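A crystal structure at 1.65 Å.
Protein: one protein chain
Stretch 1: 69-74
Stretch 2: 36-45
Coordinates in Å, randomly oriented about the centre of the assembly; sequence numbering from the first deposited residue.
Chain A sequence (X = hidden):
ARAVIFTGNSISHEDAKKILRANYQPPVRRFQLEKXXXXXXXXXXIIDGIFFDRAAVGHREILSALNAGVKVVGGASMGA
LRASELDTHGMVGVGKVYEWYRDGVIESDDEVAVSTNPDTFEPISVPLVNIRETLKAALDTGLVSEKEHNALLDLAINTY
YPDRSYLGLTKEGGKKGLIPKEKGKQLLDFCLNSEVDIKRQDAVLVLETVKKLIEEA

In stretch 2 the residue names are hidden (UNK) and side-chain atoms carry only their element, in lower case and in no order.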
# COMPACT_ATOMS: atom_id res chain seq x y z
N GLY A 69 10.81 3.30 23.14
CA GLY A 69 12.01 2.70 22.56
C GLY A 69 11.77 1.66 21.48
O GLY A 69 12.70 0.96 21.06
N VAL A 70 10.52 1.55 21.04
CA VAL A 70 10.15 0.65 19.95
C VAL A 70 10.39 1.39 18.64
O VAL A 70 9.97 2.53 18.46
CB VAL A 70 8.68 0.15 20.07
CG1 VAL A 70 8.39 -0.95 19.05
CG2 VAL A 70 8.39 -0.35 21.47
N LYS A 71 11.09 0.72 17.73
CA LYS A 71 11.32 1.25 16.39
C LYS A 71 10.07 1.00 15.56
O LYS A 71 9.48 -0.07 15.64
CB LYS A 71 12.55 0.61 15.74
CG LYS A 71 13.80 0.68 16.61
CD LYS A 71 15.08 0.61 15.79
CE LYS A 71 16.30 0.95 16.63
NZ LYS A 71 16.29 2.36 17.14
N VAL A 72 9.63 2.02 14.82
CA VAL A 72 8.42 1.90 13.99
C VAL A 72 8.80 2.21 12.54
O VAL A 72 9.30 3.29 12.24
CB VAL A 72 7.26 2.81 14.48
CG1 VAL A 72 5.99 2.57 13.66
CG2 VAL A 72 6.95 2.57 15.96
N VAL A 73 8.54 1.23 11.67
CA VAL A 73 8.79 1.33 10.23
C VAL A 73 7.44 1.32 9.54
O VAL A 73 6.56 0.54 9.90
CB VAL A 73 9.64 0.14 9.70
CG1 VAL A 73 9.95 0.29 8.21
CG2 VAL A 73 10.94 0.02 10.49
N GLY A 74 7.28 2.21 8.56
CA GLY A 74 6.08 2.22 7.72
C GLY A 74 6.38 2.32 6.24
O GLY A 74 7.36 2.95 5.84
N UNK A 36 1.40 -4.78 21.92
CA UNK A 36 2.70 -5.32 21.54
C UNK A 36 3.87 -4.58 22.18
O UNK A 36 4.87 -5.20 22.54
c UNK A 36 1.98 -7.70 19.42
c UNK A 36 0.62 -5.80 18.85
c UNK A 36 -0.34 -6.65 18.30
c UNK A 36 1.80 -6.31 19.40
c UNK A 36 1.03 -8.55 18.88
c UNK A 36 -0.14 -8.02 18.32
c UNK A 36 2.81 -5.39 20.01
N UNK A 37 3.72 -3.27 22.35
CA UNK A 37 4.66 -2.45 23.13
C UNK A 37 4.78 -3.00 24.56
O UNK A 37 5.89 -3.17 25.07
c UNK A 37 4.26 -0.94 23.14
c UNK A 37 5.17 -0.10 24.03
c UNK A 37 4.26 -0.39 21.72
N UNK A 38 3.64 -3.30 25.19
CA UNK A 38 3.60 -3.81 26.56
C UNK A 38 4.09 -5.26 26.69
O UNK A 38 4.55 -5.66 27.76
c UNK A 38 2.21 -3.64 27.20
c UNK A 38 1.78 -2.20 27.43
c UNK A 38 2.71 -1.39 28.33
o UNK A 38 3.19 -1.88 29.36
n UNK A 38 2.96 -0.15 27.95
N UNK A 39 4.00 -6.02 25.60
CA UNK A 39 4.53 -7.39 25.54
C UNK A 39 6.05 -7.44 25.34
O UNK A 39 6.66 -8.51 25.39
n UNK A 39 0.52 -9.94 24.01
c UNK A 39 2.45 -8.74 24.85
o UNK A 39 2.34 -9.81 22.70
c UNK A 39 3.82 -8.20 24.45
c UNK A 39 1.76 -9.54 23.75
N UNK A 40 6.66 -6.27 25.12
CA UNK A 40 8.12 -6.14 24.99
C UNK A 40 8.69 -6.21 23.58
O UNK A 40 9.90 -6.39 23.42
N UNK A 41 7.84 -6.07 22.56
CA UNK A 41 8.29 -6.07 21.15
C UNK A 41 9.21 -4.87 20.87
O UNK A 41 9.01 -3.78 21.40
c UNK A 41 6.47 -7.47 19.99
o UNK A 41 4.69 -11.21 19.49
c UNK A 41 6.71 -8.23 18.83
c UNK A 41 6.13 -9.48 18.66
c UNK A 41 5.28 -9.98 19.64
c UNK A 41 7.11 -6.10 20.17
c UNK A 41 5.60 -8.00 20.96
c UNK A 41 5.02 -9.25 20.79
N UNK A 42 10.22 -5.10 20.03
CA UNK A 42 11.27 -4.10 19.79
C UNK A 42 11.11 -3.33 18.49
O UNK A 42 11.56 -2.19 18.38
c UNK A 42 12.67 -4.74 19.87
c UNK A 42 13.23 -4.25 23.64
n UNK A 42 13.42 -3.05 24.50
c UNK A 42 13.35 -3.89 22.16
c UNK A 42 13.12 -5.12 21.28
N UNK A 43 10.48 -3.96 17.49
CA UNK A 43 10.21 -3.32 16.20
C UNK A 43 8.77 -3.59 15.77
O UNK A 43 8.29 -4.73 15.86
c UNK A 43 11.20 -3.79 15.08
c UNK A 43 12.66 -3.57 15.49
c UNK A 43 10.94 -3.04 13.78
N UNK A 44 8.08 -2.53 15.35
CA UNK A 44 6.76 -2.62 14.71
C UNK A 44 6.91 -2.22 13.24
O UNK A 44 7.45 -1.16 12.93
c UNK A 44 4.83 -1.02 17.71
c UNK A 44 5.50 -2.09 16.86
c UNK A 44 5.71 -1.69 15.39
c UNK A 44 4.38 -1.73 14.62
N UNK A 45 6.42 -3.08 12.35
CA UNK A 45 6.26 -2.73 10.94
C UNK A 45 4.79 -2.48 10.65
O UNK A 45 3.95 -3.37 10.84
O HOH W 1 13.89 -1.29 19.64

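Position 36 carries one carbon followed by a ring of six carbons with no heteroatom, and it stays out of reach of stretch 1; it is Phe36, in the helix that leads into this stretch. Position 37 has three side-chain carbons, one bearing the other two, the pattern of valine. One methyl of Val37, CG1, lies 4.1 Å from CG2 of Val70, an apolar contact made from the last part of the helix. Positions 38 and 39 each have three carbons, the third bonded to one oxygen and one nitrogen, and neither touches stretch 1. These are the amides Gln38 and Gln39, both exposed.

Position 40 has no side-chain atoms and is therefore Gly40. Its phi of 93° would jam a CB against the carbonyl oxygen of Gln39, so the backbone itself calls for glycine. Here the helix closes in a Schellman motif, with N of position 41 bonded to O of Phe36 at 3.1 Å and N of Gly40 to O of Val37 at 3.2 Å. Position 41 shows one carbon and a six-carbon ring bearing an oxygen, hence Tyr41. The end of its side chain leads away from stretch 1, but its backbone O is 3.5 Å from Val70 CG2.

At position 42 four carbons in a row end in nitrogen: Lys42. Its CA-to-CB bond points away, and the carbonyl does the work, since Lys42 O accepts a hydrogen bond from Lys71 N at 3.0 Å. Position 43 has one carbon carrying two, and its side chain shares a face of the sheet with those of Lys71 and Val73. This is Val43, whose CG1 approaches Val73 CG2 at 4.5 Å. Position 44 has four carbons, forked at the first, with one arm two carbons long, which identifies Ile44. Its CG1 packs 3.8 Å from Val70 CG1, on the face shared with Val72. Position 45 lacks a side chain and is Gly45; its CA lies 3.4 Å from Val73 O, a CA-H...O contact.

The two strands run parallel, pairing Lys71 with Val43, Val72 with Ile44 and Val73 with Gly45. Beyond the bond to Lys42, Ile44 N donates to Lys71 O at 2.8 Å and Ile44 O accepts from Val73 N at 2.9 Å, both nearly linear. At the entrance to the pairing, a water donates to Lys42 O (2.8 Å) and Gly69 O (2.9 Å), bridging the two carbonyls. Backbone pairing thus sets the register, while Val70 fills the space beside Val37 and Ile44.

Stretch 2 (36-45) FVQQGYKVIG
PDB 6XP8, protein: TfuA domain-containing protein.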